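Local coordinates for protein glycine betaine/carnitine/choline ABC transporter (Staphylococcus aureus subsp. aureus Mu50, PDB 3O66) that probably binds glycine betaine, carnitine or choline as the substrate-binding component of an ABC transporter and delivers it for uptake into the cell, at residues N114-M119 with L194-D199; V120-A125 with A204-V209; L145-S150 with V173-I178; G200-Y205 with E252-N257. All coordinates share one frame; numbering follows the deposited sequence.

Contact 1 of 4, residues N114-M119 with L194-D199; sequences NTYAFM and LGYSTD. With ACT (acetate ion), chain D.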
loop_
_atom_site.group_PDB
_atom_site.type_symbol
_atom_site.label_atom_id
_atom_site.label_comp_id
_atom_site.label_asym_id
_atom_site.label_seq_id
_atom_site.Cartn_x
_atom_site.Cartn_y
_atom_site.Cartn_z
ATOM N N ASN A 114 0.022 -2.004 -2.332
ATOM C CA ASN A 114 -0.982 -2.421 -1.365
ATOM C C ASN A 114 -2.303 -2.577 -2.109
ATOM O O ASN A 114 -3.024 -1.590 -2.351
ATOM C CB ASN A 114 -1.096 -1.391 -0.235
ATOM C CG ASN A 114 -1.951 -1.887 0.921
ATOM O OD1 ASN A 114 -2.644 -2.909 0.809
ATOM N ND2 ASN A 114 -1.913 -1.169 2.032
ATOM N N THR A 115 -2.541 -3.812 -2.545
ATOM C CA THR A 115 -3.658 -4.139 -3.394
ATOM C C THR A 115 -4.408 -5.358 -2.859
ATOM O O THR A 115 -3.879 -6.120 -2.048
ATOM C CB THR A 115 -3.185 -4.435 -4.842
ATOM O OG1 THR A 115 -4.316 -4.837 -5.634
ATOM C CG2 THR A 115 -2.096 -5.555 -4.872
ATOM N N TYR A 116 -5.663 -5.510 -3.282
ATOM C CA TYR A 116 -6.335 -6.794 -3.122
ATOM C C TYR A 116 -5.460 -7.791 -3.880
ATOM O O TYR A 116 -4.951 -7.489 -4.962
ATOM C CB TYR A 116 -7.744 -6.782 -3.721
ATOM C CG TYR A 116 -8.868 -6.255 -2.815
ATOM C CD1 TYR A 116 -8.666 -6.003 -1.452
ATOM C CD2 TYR A 116 -10.137 -6.039 -3.337
ATOM C CE1 TYR A 116 -9.705 -5.525 -0.641
ATOM C CE2 TYR A 116 -11.190 -5.580 -2.537
ATOM C CZ TYR A 116 -10.973 -5.329 -1.190
ATOM O OH TYR A 116 -12.022 -4.854 -0.419
ATOM N N ALA A 117 -5.292 -8.969 -3.276
ATOM C CA ALA A 117 -4.524 -10.040 -3.858
ATOM C C ALA A 117 -5.015 -11.342 -3.282
ATOM O O ALA A 117 -5.341 -11.421 -2.095
ATOM C CB ALA A 117 -3.011 -9.860 -3.527
ATOM N N PHE A 118 -5.021 -12.375 -4.113
ATOM C CA PHE A 118 -5.352 -13.718 -3.688
ATOM C C PHE A 118 -4.155 -14.318 -3.017
ATOM O O PHE A 118 -3.023 -14.133 -3.468
ATOM C CB PHE A 118 -5.784 -14.596 -4.871
ATOM C CG PHE A 118 -7.088 -14.162 -5.472
ATOM C CD1 PHE A 118 -8.289 -14.587 -4.917
ATOM C CD2 PHE A 118 -7.114 -13.241 -6.514
ATOM C CE1 PHE A 118 -9.510 -14.157 -5.449
ATOM C CE2 PHE A 118 -8.336 -12.783 -7.047
ATOM C CZ PHE A 118 -9.526 -13.241 -6.502
HETATM N N MSE A 119 -4.404 -15.053 -1.942
HETATM C CA MSE A 119 -3.313 -15.599 -1.138
HETATM C C MSE A 119 -3.712 -16.908 -0.497
HETATM O O MSE A 119 -4.918 -17.180 -0.279
HETATM C CB MSE A 119 -2.792 -14.600 -0.104
HETATM C CG MSE A 119 -3.888 -14.108 0.858
HETATM SE SE MSE A 119 -3.257 -12.670 2.013
HETATM C CE MSE A 119 -3.096 -11.295 0.627
ATOM N N LEU A 194 -8.936 -13.408 -0.504
ATOM C CA LEU A 194 -8.612 -12.155 -1.176
ATOM C C LEU A 194 -8.305 -11.135 -0.073
ATOM O O LEU A 194 -9.216 -10.612 0.589
ATOM C CB LEU A 194 -9.790 -11.696 -2.027
ATOM C CG LEU A 194 -9.501 -10.432 -2.865
ATOM C CD1 LEU A 194 -8.376 -10.663 -3.932
ATOM C CD2 LEU A 194 -10.790 -10.039 -3.500
ATOM N N GLY A 195 -7.031 -10.861 0.142
ATOM C CA GLY A 195 -6.566 -10.051 1.311
ATOM C C GLY A 195 -5.864 -8.822 0.787
ATOM O O GLY A 195 -5.845 -8.608 -0.412
ATOM N N TYR A 196 -5.317 -7.987 1.663
ATOM C CA TYR A 196 -4.460 -6.898 1.215
ATOM C C TYR A 196 -3.014 -7.384 1.167
ATOM O O TYR A 196 -2.554 -8.085 2.087
ATOM C CB TYR A 196 -4.553 -5.736 2.195
ATOM C CG TYR A 196 -5.748 -4.853 1.990
ATOM C CD1 TYR A 196 -5.844 -4.030 0.851
ATOM C CD2 TYR A 196 -6.778 -4.811 2.925
ATOM C CE1 TYR A 196 -6.945 -3.189 0.657
ATOM C CE2 TYR A 196 -7.874 -3.969 2.747
ATOM C CZ TYR A 196 -7.958 -3.178 1.616
ATOM O OH TYR A 196 -9.046 -2.356 1.452
ATOM N N SER A 197 -2.296 -6.993 0.127
ATOM C CA SER A 197 -0.973 -7.577 -0.170
ATOM C C SER A 197 0.156 -7.158 0.770
ATOM O O SER A 197 1.258 -7.703 0.665
ATOM C CB SER A 197 -0.589 -7.237 -1.609
ATOM O OG SER A 197 -0.476 -5.823 -1.722
ATOM N N THR A 198 -0.078 -6.203 1.681
ATOM C CA THR A 198 0.987 -5.829 2.620
ATOM C C THR A 198 0.670 -6.157 4.080
ATOM O O THR A 198 1.411 -5.743 4.993
ATOM C CB THR A 198 1.366 -4.328 2.558
ATOM O OG1 THR A 198 0.204 -3.538 2.842
ATOM C CG2 THR A 198 1.985 -3.947 1.231
ATOM N N ASP A 199 -0.433 -6.877 4.316
ATOM C CA ASP A 199 -0.826 -7.162 5.698
ATOM C C ASP A 199 0.295 -7.895 6.438
ATOM O O ASP A 199 0.873 -8.856 5.918
ATOM C CB ASP A 199 -2.169 -7.936 5.774
ATOM C CG ASP A 199 -2.718 -7.958 7.169
ATOM O OD1 ASP A 199 -3.566 -7.090 7.490
ATOM O OD2 ASP A 199 -2.255 -8.809 7.980
HETATM C C ACT D . -2.420 -3.882 4.866
HETATM O O ACT D . -2.176 -4.037 3.632
HETATM O OXT ACT D . -1.522 -3.346 5.586
HETATM C CH3 ACT D . -3.738 -4.310 5.454
#
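Two backbone bonds pair the antiparallel strands, and two more hydrogen bonds join the loops beside them. A117 and G195 form the hydrogen-bonded pair: A117 N to G195 O is 2.9 Å and the return bond matches it. Beyond the strand ends S197 holds T115 twice. S197 N donates to T115 O. S197 OG, set between its own N and carbonyl carbon (chi1 63°), takes T115 N at 3.0 Å in a nearly straight bond (172°). S197 OG is also hydrogen-bonded to A113 O. On the sheet face of Y116 and F118, L194 CD1 sits 3.7 Å from the F118 ring centroid, a CH-pi contact. Y116 CE1 rests over one face of the Y196 ring, 3.7 Å from Y196 CZ. On the other face M119 CE packs against G195 C; G195 has no side chain to block it. At the loop end acetate O, probably from the crystallisation liquor, lies 2.6 Å from T198 OG1 and 3.1 Å from N114 OD1. E20 OE1 is hydrogen-bonded to T198 OG1, and E20 OE2 to N114 ND2. The contact pairs neighbouring strands 116-120 and 192-196 of a mixed sheet. Strand 144-148 flanks strand 192-196, and helix 181-186 covers M119.

Contact 2 of 4, residues V120-A125 with A204-V209; sequences VTKETA and AYDLKV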
loop_
_atom_site.group_PDB
_atom_site.type_symbol
_atom_site.label_atom_id
_atom_site.label_comp_id
_atom_site.label_asym_id
_atom_site.label_seq_id
_atom_site.Cartn_x
_atom_site.Cartn_y
_atom_site.Cartn_z
ATOM N N VAL A 120 -2.691 -17.726 -0.252
ATOM C CA VAL A 120 -2.864 -19.088 0.267
ATOM C C VAL A 120 -1.806 -19.366 1.313
ATOM O O VAL A 120 -0.842 -18.584 1.443
ATOM C CB VAL A 120 -2.791 -20.148 -0.861
ATOM C CG1 VAL A 120 -3.887 -19.902 -1.879
ATOM C CG2 VAL A 120 -1.346 -20.235 -1.529
ATOM N N THR A 121 -1.931 -20.469 2.041
ATOM C CA THR A 121 -0.847 -20.875 2.941
ATOM C C THR A 121 0.314 -21.482 2.124
ATOM O O THR A 121 0.120 -21.914 0.977
ATOM C CB THR A 121 -1.266 -21.961 3.921
ATOM O OG1 THR A 121 -1.652 -23.137 3.171
ATOM C CG2 THR A 121 -2.424 -21.485 4.893
ATOM N N LYS A 122 1.483 -21.595 2.746
ATOM C CA LYS A 122 2.611 -22.293 2.120
ATOM C C LYS A 122 2.306 -23.762 1.824
ATOM O O LYS A 122 2.719 -24.275 0.789
ATOM C CB LYS A 122 3.892 -22.141 2.944
ATOM C CG LYS A 122 3.872 -22.829 4.302
ATOM C CD LYS A 122 5.267 -22.871 4.918
ATOM C CE LYS A 122 5.184 -23.052 6.428
ATOM N NZ LYS A 122 4.151 -22.135 6.986
ATOM N N GLU A 123 1.563 -24.444 2.696
ATOM C CA GLU A 123 1.228 -25.849 2.410
ATOM C C GLU A 123 0.304 -25.991 1.192
ATOM O O GLU A 123 0.432 -26.928 0.399
ATOM C CB GLU A 123 0.639 -26.579 3.631
ATOM C CG GLU A 123 0.134 -27.986 3.309
ATOM C CD GLU A 123 -0.401 -28.738 4.521
ATOM O OE1 GLU A 123 -1.415 -28.289 5.103
ATOM O OE2 GLU A 123 0.186 -29.791 4.880
ATOM N N THR A 124 -0.626 -25.058 1.047
ATOM C CA THR A 124 -1.534 -25.053 -0.101
ATOM C C THR A 124 -0.787 -24.686 -1.401
ATOM O O THR A 124 -1.005 -25.302 -2.462
ATOM C CB THR A 124 -2.720 -24.121 0.166
ATOM O OG1 THR A 124 -3.499 -24.672 1.241
ATOM C CG2 THR A 124 -3.628 -23.989 -1.057
ATOM N N ALA A 125 0.104 -23.698 -1.328
ATOM C CA ALA A 125 0.878 -23.328 -2.514
ATOM C C ALA A 125 1.746 -24.487 -3.007
ATOM O O ALA A 125 1.932 -24.644 -4.220
ATOM C CB ALA A 125 1.738 -22.065 -2.268
ATOM N N ALA A 204 3.628 -12.863 9.310
ATOM C CA ALA A 204 3.525 -13.643 10.540
ATOM C C ALA A 204 3.227 -15.118 10.269
ATOM O O ALA A 204 3.722 -15.996 11.000
ATOM C CB ALA A 204 2.480 -13.051 11.475
ATOM N N TYR A 205 2.440 -15.380 9.218
ATOM C CA TYR A 205 1.951 -16.726 8.921
ATOM C C TYR A 205 2.588 -17.317 7.680
ATOM O O TYR A 205 2.191 -18.405 7.233
ATOM C CB TYR A 205 0.433 -16.727 8.744
ATOM C CG TYR A 205 -0.326 -16.148 9.900
ATOM C CD1 TYR A 205 0.224 -16.118 11.189
ATOM C CD2 TYR A 205 -1.619 -15.679 9.726
ATOM C CE1 TYR A 205 -0.473 -15.591 12.253
ATOM C CE2 TYR A 205 -2.339 -15.153 10.793
ATOM C CZ TYR A 205 -1.758 -15.116 12.050
ATOM O OH TYR A 205 -2.451 -14.601 13.109
ATOM N N ASP A 206 3.590 -16.619 7.146
ATOM C CA ASP A 206 4.326 -17.051 5.956
ATOM C C ASP A 206 3.357 -17.424 4.810
ATOM O O ASP A 206 3.458 -18.495 4.223
ATOM C CB ASP A 206 5.281 -18.217 6.311
ATOM C CG ASP A 206 6.377 -18.417 5.286
ATOM O OD1 ASP A 206 6.726 -17.476 4.543
ATOM O OD2 ASP A 206 6.905 -19.537 5.218
ATOM N N LEU A 207 2.403 -16.545 4.533
ATOM C CA LEU A 207 1.398 -16.786 3.475
ATOM C C LEU A 207 2.026 -16.517 2.099
ATOM O O LEU A 207 3.029 -15.801 2.005
ATOM C CB LEU A 207 0.181 -15.892 3.695
ATOM C CG LEU A 207 -0.590 -15.997 5.027
ATOM C CD1 LEU A 207 -1.729 -14.968 5.084
ATOM C CD2 LEU A 207 -1.155 -17.416 5.219
ATOM N N LYS A 208 1.470 -17.131 1.056
ATOM C CA LYS A 208 1.951 -16.993 -0.309
ATOM C C LYS A 208 0.968 -16.119 -1.086
ATOM O O LYS A 208 -0.196 -16.471 -1.265
ATOM C CB LYS A 208 2.088 -18.376 -0.977
ATOM C CG LYS A 208 2.306 -18.316 -2.522
ATOM C CD LYS A 208 3.784 -18.083 -2.887
ATOM C CE LYS A 208 3.931 -17.886 -4.415
ATOM N NZ LYS A 208 5.284 -17.380 -4.685
ATOM N N VAL A 209 1.422 -14.956 -1.518
ATOM C CA VAL A 209 0.558 -14.045 -2.299
ATOM C C VAL A 209 0.709 -14.423 -3.751
ATOM O O VAL A 209 1.850 -14.562 -4.224
ATOM C CB VAL A 209 0.977 -12.609 -2.072
ATOM C CG1 VAL A 209 0.075 -11.633 -2.918
ATOM C CG2 VAL A 209 0.923 -12.305 -0.555
HETATM O O HOH W 1 1.454 -20.410 5.352
#
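The tight part of this contact is a single antiparallel pair, V120 with K208. Two backbone bonds close it. K208 N donates to V120 O at 2.8 Å and is almost straight at 173°. V120 N returns the bond to K208 O at 3.0 Å. The two side chains lie side by side and point the same way. V120 CG2, between its own N and carbonyl carbon, meets K208 CB at 3.9 Å. The A125 methyl, one turn into the helix, touches K208 CG at 3.8 Å. K208 CG stands anti to the backbone N (chi1 168°) and the chain bends at chi2. K208 NZ forms a salt bridge with E131. L207 is buried and sets CD2 near T121 CA, while its side chain also packs on M119.

The other side is looser and faces solvent. K122 and D206 are both exposed and cross at about a right angle. K122 CD comes 3.7 Å from D206 OD2, but K122 NZ stays 4.2 Å from D206 OD2. That is beyond a salt bridge, so any attraction is probably weak. A water links the backbones instead: K122 N donates to it at 2.9 Å, and it donates to Y205 O.

T121 is the N-cap of helix 122-128. Its OG1 accepts from T124 N at 3.0 Å, a side-chain capping bond. The whole is a strand-to-helix junction beside the short edge strand 208-209 of a mixed sheet, in a domain of the periplasmic-binding-protein clan.

Contact 3 of 4, residues L145-S150 with V173-I178; sequences LGMDSS and VRPMQI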
loop_
_atom_site.group_PDB
_atom_site.type_symbol
_atom_site.label_atom_id
_atom_site.label_comp_id
_atom_site.label_asym_id
_atom_site.label_seq_id
_atom_site.Cartn_x
_atom_site.Cartn_y
_atom_site.Cartn_z
ATOM N N LEU A 145 -13.000 -20.021 -0.881
ATOM C CA LEU A 145 -12.557 -18.610 -0.948
ATOM C C LEU A 145 -13.215 -17.706 0.124
ATOM O O LEU A 145 -14.431 -17.731 0.287
ATOM C CB LEU A 145 -12.844 -18.003 -2.327
ATOM C CG LEU A 145 -12.469 -16.532 -2.581
ATOM C CD1 LEU A 145 -10.947 -16.288 -2.471
ATOM C CD2 LEU A 145 -12.978 -16.093 -3.963
ATOM N N GLY A 146 -12.401 -16.920 0.822
ATOM C CA GLY A 146 -12.889 -15.834 1.709
ATOM C C GLY A 146 -12.522 -14.500 1.074
ATOM O O GLY A 146 -11.393 -14.340 0.588
HETATM N N MSE A 147 -13.466 -13.553 1.057
HETATM C CA MSE A 147 -13.194 -12.199 0.543
HETATM C C MSE A 147 -13.940 -11.163 1.382
HETATM O O MSE A 147 -14.892 -11.514 2.079
HETATM C CB MSE A 147 -13.638 -12.089 -0.934
HETATM C CG MSE A 147 -15.126 -12.112 -1.112
HETATM SE SE MSE A 147 -15.759 -13.943 -1.051
HETATM C CE MSE A 147 -16.040 -14.102 -2.997
ATOM N N ASP A 148 -13.534 -9.897 1.304
ATOM C CA ASP A 148 -14.305 -8.812 1.916
ATOM C C ASP A 148 -15.756 -8.852 1.423
ATOM O O ASP A 148 -15.997 -9.035 0.232
ATOM C CB ASP A 148 -13.739 -7.438 1.553
ATOM C CG ASP A 148 -14.467 -6.318 2.274
ATOM O OD1 ASP A 148 -14.236 -6.120 3.488
ATOM O OD2 ASP A 148 -15.314 -5.669 1.651
ATOM N N SER A 149 -16.717 -8.657 2.329
ATOM C CA SER A 149 -18.128 -8.570 1.910
ATOM C C SER A 149 -18.417 -7.497 0.816
ATOM O O SER A 149 -19.253 -7.708 -0.060
ATOM C CB SER A 149 -19.088 -8.459 3.113
ATOM O OG SER A 149 -18.593 -7.637 4.161
ATOM N N SER A 150 -17.710 -6.373 0.832
ATOM C CA SER A 150 -17.958 -5.324 -0.189
ATOM C C SER A 150 -17.559 -5.752 -1.609
ATOM O O SER A 150 -17.888 -5.074 -2.582
ATOM C CB SER A 150 -17.280 -4.011 0.193
ATOM N N VAL A 173 -17.775 -19.851 -1.486
ATOM C CA VAL A 173 -17.344 -18.463 -1.221
ATOM C C VAL A 173 -17.889 -17.983 0.128
ATOM O O VAL A 173 -19.003 -18.308 0.514
ATOM C CB VAL A 173 -17.712 -17.438 -2.361
ATOM C CG1 VAL A 173 -16.994 -17.775 -3.655
ATOM C CG2 VAL A 173 -19.171 -17.379 -2.572
ATOM N N ARG A 174 -17.081 -17.208 0.833
ATOM C CA ARG A 174 -17.440 -16.725 2.149
ATOM C C ARG A 174 -17.148 -15.211 2.216
ATOM O O ARG A 174 -16.014 -14.806 2.474
ATOM C CB ARG A 174 -16.644 -17.500 3.217
ATOM C CG ARG A 174 -16.991 -17.077 4.617
ATOM C CD ARG A 174 -16.240 -17.896 5.669
ATOM N NE ARG A 174 -16.329 -17.214 6.956
ATOM C CZ ARG A 174 -15.485 -17.412 7.963
ATOM N NH1 ARG A 174 -14.491 -18.304 7.851
ATOM N NH2 ARG A 174 -15.634 -16.719 9.082
ATOM N N PRO A 175 -18.166 -14.368 1.975
ATOM C CA PRO A 175 -17.943 -12.902 2.134
ATOM C C PRO A 175 -17.897 -12.537 3.612
ATOM O O PRO A 175 -18.776 -12.948 4.358
ATOM C CB PRO A 175 -19.161 -12.263 1.442
ATOM C CG PRO A 175 -19.840 -13.404 0.671
ATOM C CD PRO A 175 -19.495 -14.677 1.424
HETATM N N MSE A 176 -16.870 -11.800 4.034
HETATM C CA MSE A 176 -16.593 -11.597 5.467
HETATM C C MSE A 176 -15.774 -10.329 5.687
HETATM O O MSE A 176 -15.467 -9.636 4.741
HETATM C CB MSE A 176 -15.829 -12.803 6.042
HETATM C CG MSE A 176 -14.530 -13.128 5.230
HETATM SE SE MSE A 176 -13.780 -14.840 5.691
HETATM C CE MSE A 176 -12.986 -14.394 7.395
ATOM N N GLN A 177 -15.417 -10.037 6.936
ATOM C CA GLN A 177 -14.517 -8.918 7.239
ATOM C C GLN A 177 -13.115 -9.215 6.738
ATOM O O GLN A 177 -12.514 -10.223 7.120
ATOM C CB GLN A 177 -14.418 -8.698 8.746
ATOM C CG GLN A 177 -15.577 -8.009 9.387
ATOM C CD GLN A 177 -15.154 -7.296 10.664
ATOM O OE1 GLN A 177 -14.714 -7.935 11.637
ATOM N NE2 GLN A 177 -15.266 -5.963 10.662
ATOM N N ILE A 178 -12.589 -8.317 5.910
ATOM C CA ILE A 178 -11.281 -8.491 5.292
ATOM C C ILE A 178 -10.203 -8.726 6.370
ATOM O O ILE A 178 -9.307 -9.561 6.199
ATOM C CB ILE A 178 -10.965 -7.269 4.349
ATOM C CG1 ILE A 178 -9.630 -7.423 3.635
ATOM C CG2 ILE A 178 -10.944 -5.986 5.138
ATOM C CD1 ILE A 178 -9.461 -8.659 2.956
#
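M147 O is the best-held polar atom and has two grips. M176 N donates to M147 O at 2.8 Å, nearly along the C=O axis, and P175 CA adds a CA-H...O contact to M147 O at 3.4 Å. M176 O in turn accepts from S149 N at 2.9 Å, with the donor above the carbonyl plane. R174 is also held at both backbone polar atoms. R174 N donates to L145 O at 2.8 Å, and R174 O accepts from M147 N in a longer bond of 3.2 Å, again from above the plane. This is the alternating ladder of parallel strands. It joins the outermost strand 172-176 to strand 144-148 in the mixed sheet. M147 and M176 are selenomethionines. M147 is bent at chi2 and chi3, so its CE methyl turns back onto V173 CB at 3.8 Å. P175 CB lies against S149 CA. M176 SE lies near G146 CA, where there is no side chain, and over one face of the R174 guanidinium. At the C-terminal end D148 crosses I178 at about a right angle. D148 OD2 takes S150 N at 2.6 Å, an Asx turn. The chemistry implies a contact held by backbone bonds and apolar packing, with the carboxylate of D148 used to turn the chain after the strand.

Contact 4 of 4, residues G200-Y205 with E252-N257; sequences GRIAAY and EMQRLN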
loop_
_atom_site.group_PDB
_atom_site.type_symbol
_atom_site.label_atom_id
_atom_site.label_comp_id
_atom_site.label_asym_id
_atom_site.label_seq_id
_atom_site.Cartn_x
_atom_site.Cartn_y
_atom_site.Cartn_z
ATOM N N GLY A 200 0.630 -7.428 7.634
ATOM C CA GLY A 200 1.666 -8.073 8.438
ATOM C C GLY A 200 1.470 -9.568 8.682
ATOM O O GLY A 200 2.420 -10.308 8.950
ATOM N N ARG A 201 0.236 -10.028 8.637
ATOM C CA ARG A 201 0.002 -11.444 8.895
ATOM C C ARG A 201 0.524 -12.305 7.758
ATOM O O ARG A 201 0.752 -13.514 7.930
ATOM C CB ARG A 201 -1.466 -11.719 9.258
ATOM C CG ARG A 201 -1.786 -11.221 10.682
ATOM C CD ARG A 201 -3.274 -11.040 10.905
ATOM N NE ARG A 201 -3.805 -9.904 10.133
ATOM C CZ ARG A 201 -4.876 -9.211 10.512
ATOM N NH1 ARG A 201 -5.320 -8.195 9.785
ATOM N NH2 ARG A 201 -5.511 -9.554 11.633
ATOM N N ILE A 202 0.745 -11.689 6.601
ATOM C CA ILE A 202 1.381 -12.425 5.506
ATOM C C ILE A 202 2.796 -12.825 5.948
ATOM O O ILE A 202 3.245 -13.937 5.675
ATOM C CB ILE A 202 1.435 -11.586 4.210
ATOM C CG1 ILE A 202 0.009 -11.370 3.653
ATOM C CG2 ILE A 202 2.308 -12.275 3.193
ATOM C CD1 ILE A 202 -0.089 -10.253 2.614
ATOM N N ALA A 203 3.476 -11.919 6.654
ATOM C CA ALA A 203 4.791 -12.220 7.249
ATOM C C ALA A 203 4.632 -13.118 8.486
ATOM O O ALA A 203 5.410 -14.054 8.700
ATOM C CB ALA A 203 5.574 -10.897 7.610
ATOM N N ALA A 204 3.628 -12.863 9.310
ATOM C CA ALA A 204 3.525 -13.643 10.540
ATOM C C ALA A 204 3.227 -15.118 10.269
ATOM O O ALA A 204 3.722 -15.996 11.000
ATOM C CB ALA A 204 2.480 -13.051 11.475
ATOM N N TYR A 205 2.440 -15.380 9.218
ATOM C CA TYR A 205 1.951 -16.726 8.921
ATOM C C TYR A 205 2.588 -17.317 7.680
ATOM O O TYR A 205 2.191 -18.405 7.233
ATOM C CB TYR A 205 0.433 -16.727 8.744
ATOM C CG TYR A 205 -0.326 -16.148 9.900
ATOM C CD1 TYR A 205 0.224 -16.118 11.189
ATOM C CD2 TYR A 205 -1.619 -15.679 9.726
ATOM C CE1 TYR A 205 -0.473 -15.591 12.253
ATOM C CE2 TYR A 205 -2.339 -15.153 10.793
ATOM C CZ TYR A 205 -1.758 -15.116 12.050
ATOM O OH TYR A 205 -2.451 -14.601 13.109
ATOM N N GLU A 252 9.057 -6.493 2.505
ATOM C CA GLU A 252 9.555 -5.666 3.605
ATOM C C GLU A 252 8.423 -4.904 4.295
ATOM O O GLU A 252 8.414 -4.789 5.517
ATOM C CB GLU A 252 10.629 -4.693 3.109
ATOM C CG GLU A 252 11.358 -3.962 4.213
ATOM C CD GLU A 252 12.158 -4.894 5.114
ATOM O OE1 GLU A 252 12.439 -6.053 4.718
ATOM O OE2 GLU A 252 12.537 -4.435 6.216
HETATM N N MSE A 253 7.465 -4.399 3.521
HETATM C CA MSE A 253 6.298 -3.703 4.104
HETATM C C MSE A 253 5.485 -4.674 4.944
HETATM O O MSE A 253 4.960 -4.270 5.979
HETATM C CB MSE A 253 5.396 -3.105 3.013
HETATM C CG MSE A 253 4.336 -2.074 3.536
HETATM SE SE MSE A 253 5.199 -0.491 4.355
HETATM C CE MSE A 253 4.859 -0.870 6.247
ATOM N N GLN A 254 5.345 -5.922 4.480
ATOM C CA GLN A 254 4.676 -6.953 5.273
ATOM C C GLN A 254 5.383 -7.118 6.614
ATOM O O GLN A 254 4.726 -7.094 7.672
ATOM C CB GLN A 254 4.631 -8.293 4.539
ATOM C CG GLN A 254 3.704 -8.319 3.295
ATOM C CD GLN A 254 4.106 -9.419 2.343
ATOM O OE1 GLN A 254 5.030 -10.189 2.637
ATOM N NE2 GLN A 254 3.418 -9.518 1.205
ATOM N N ARG A 255 6.719 -7.226 6.573
ATOM C CA ARG A 255 7.513 -7.355 7.793
ATOM C C ARG A 255 7.384 -6.158 8.723
ATOM O O ARG A 255 7.296 -6.325 9.946
ATOM C CB ARG A 255 9.019 -7.622 7.511
ATOM C CG ARG A 255 9.331 -9.080 7.111
ATOM C CD ARG A 255 10.861 -9.304 6.918
ATOM N NE ARG A 255 11.334 -8.656 5.693
ATOM C CZ ARG A 255 11.263 -9.193 4.474
ATOM N NH1 ARG A 255 11.715 -8.510 3.437
ATOM N NH2 ARG A 255 10.727 -10.400 4.284
ATOM N N LEU A 256 7.411 -4.956 8.161
ATOM C CA LEU A 256 7.296 -3.748 8.970
ATOM C C LEU A 256 5.915 -3.686 9.589
ATOM O O LEU A 256 5.773 -3.390 10.774
ATOM C CB LEU A 256 7.560 -2.490 8.111
ATOM C CG LEU A 256 9.014 -2.353 7.651
ATOM C CD1 LEU A 256 9.100 -1.218 6.617
ATOM C CD2 LEU A 256 9.995 -2.147 8.843
ATOM N N ASN A 257 4.887 -3.980 8.797
ATOM C CA ASN A 257 3.522 -3.992 9.363
ATOM C C ASN A 257 3.404 -4.994 10.513
ATOM O O ASN A 257 2.705 -4.741 11.503
ATOM C CB ASN A 257 2.480 -4.292 8.305
ATOM C CG ASN A 257 2.100 -3.064 7.514
ATOM O OD1 ASN A 257 2.076 -1.933 8.053
ATOM N ND2 ASN A 257 1.827 -3.253 6.227
#
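E252 opens the segment without touching helix 200-204. Its OE1 receives both R255 NH1, at 2.9 Å, and R255 NE, so the guanidinium grips one oxygen side-on. M253 points its side chain to helix 19-35 instead. Q254 carries most of the contact. Its CG is anti to the carbonyl carbon (chi1 -69°) and the chain runs extended, bringing the amide obliquely across I202. I202 CG2 meets the amide carbon Q254 CD and Q254 OE1, each at 3.5 Å. Q254 NE2 is hydrogen-bonded to S197 O, which fixes the amide. The backbone of Q254 also takes part: G200 CA approaches Q254 O at 3.3 Å in a CA-H...O contact. The glycine lets the two backbones come this close. A203 CB packs against Q254 CB at 4.1 Å. R255 adds a marginal touch, its CG 4.2 Å from A203 CB, while its head turns to E252. N257 closes the segment with its CB 3.7 Å from G200 N. N257 ND2 is hydrogen-bonded to T198 O and E20 OE1. The axes of 200-204 and 252-257 cross at 91°, a right-angle helix-helix packing beside the loop that follows strand 192-196. Helix 250-261 also packs on helices 19-35 and 267-277.

In the fold
Of the strands in these contacts, 116-120 comes first and leads into helix 122-128. Contact 3 is the first to close, when strand 172-176 meets strand 144-148 after 22 residues that include helix 159-166. That loop lies wholly inside the longer ones of contacts 1 and 2. Contact 1 closes next, when strand 192-196 reaches strand 116-120. Contact 2 closes when the chain arrives at strand 208-209. Contacts 1 and 2 cross, as their segments alternate. Together contacts 1, 2 and 3 join all five strands of one mixed sheet, with L194 N reaching G146 O between them. Contact 4 opens after contact 1 has closed, shares A204 and Y205 with contact 2, and brings helix 250-261 onto helix 200-204.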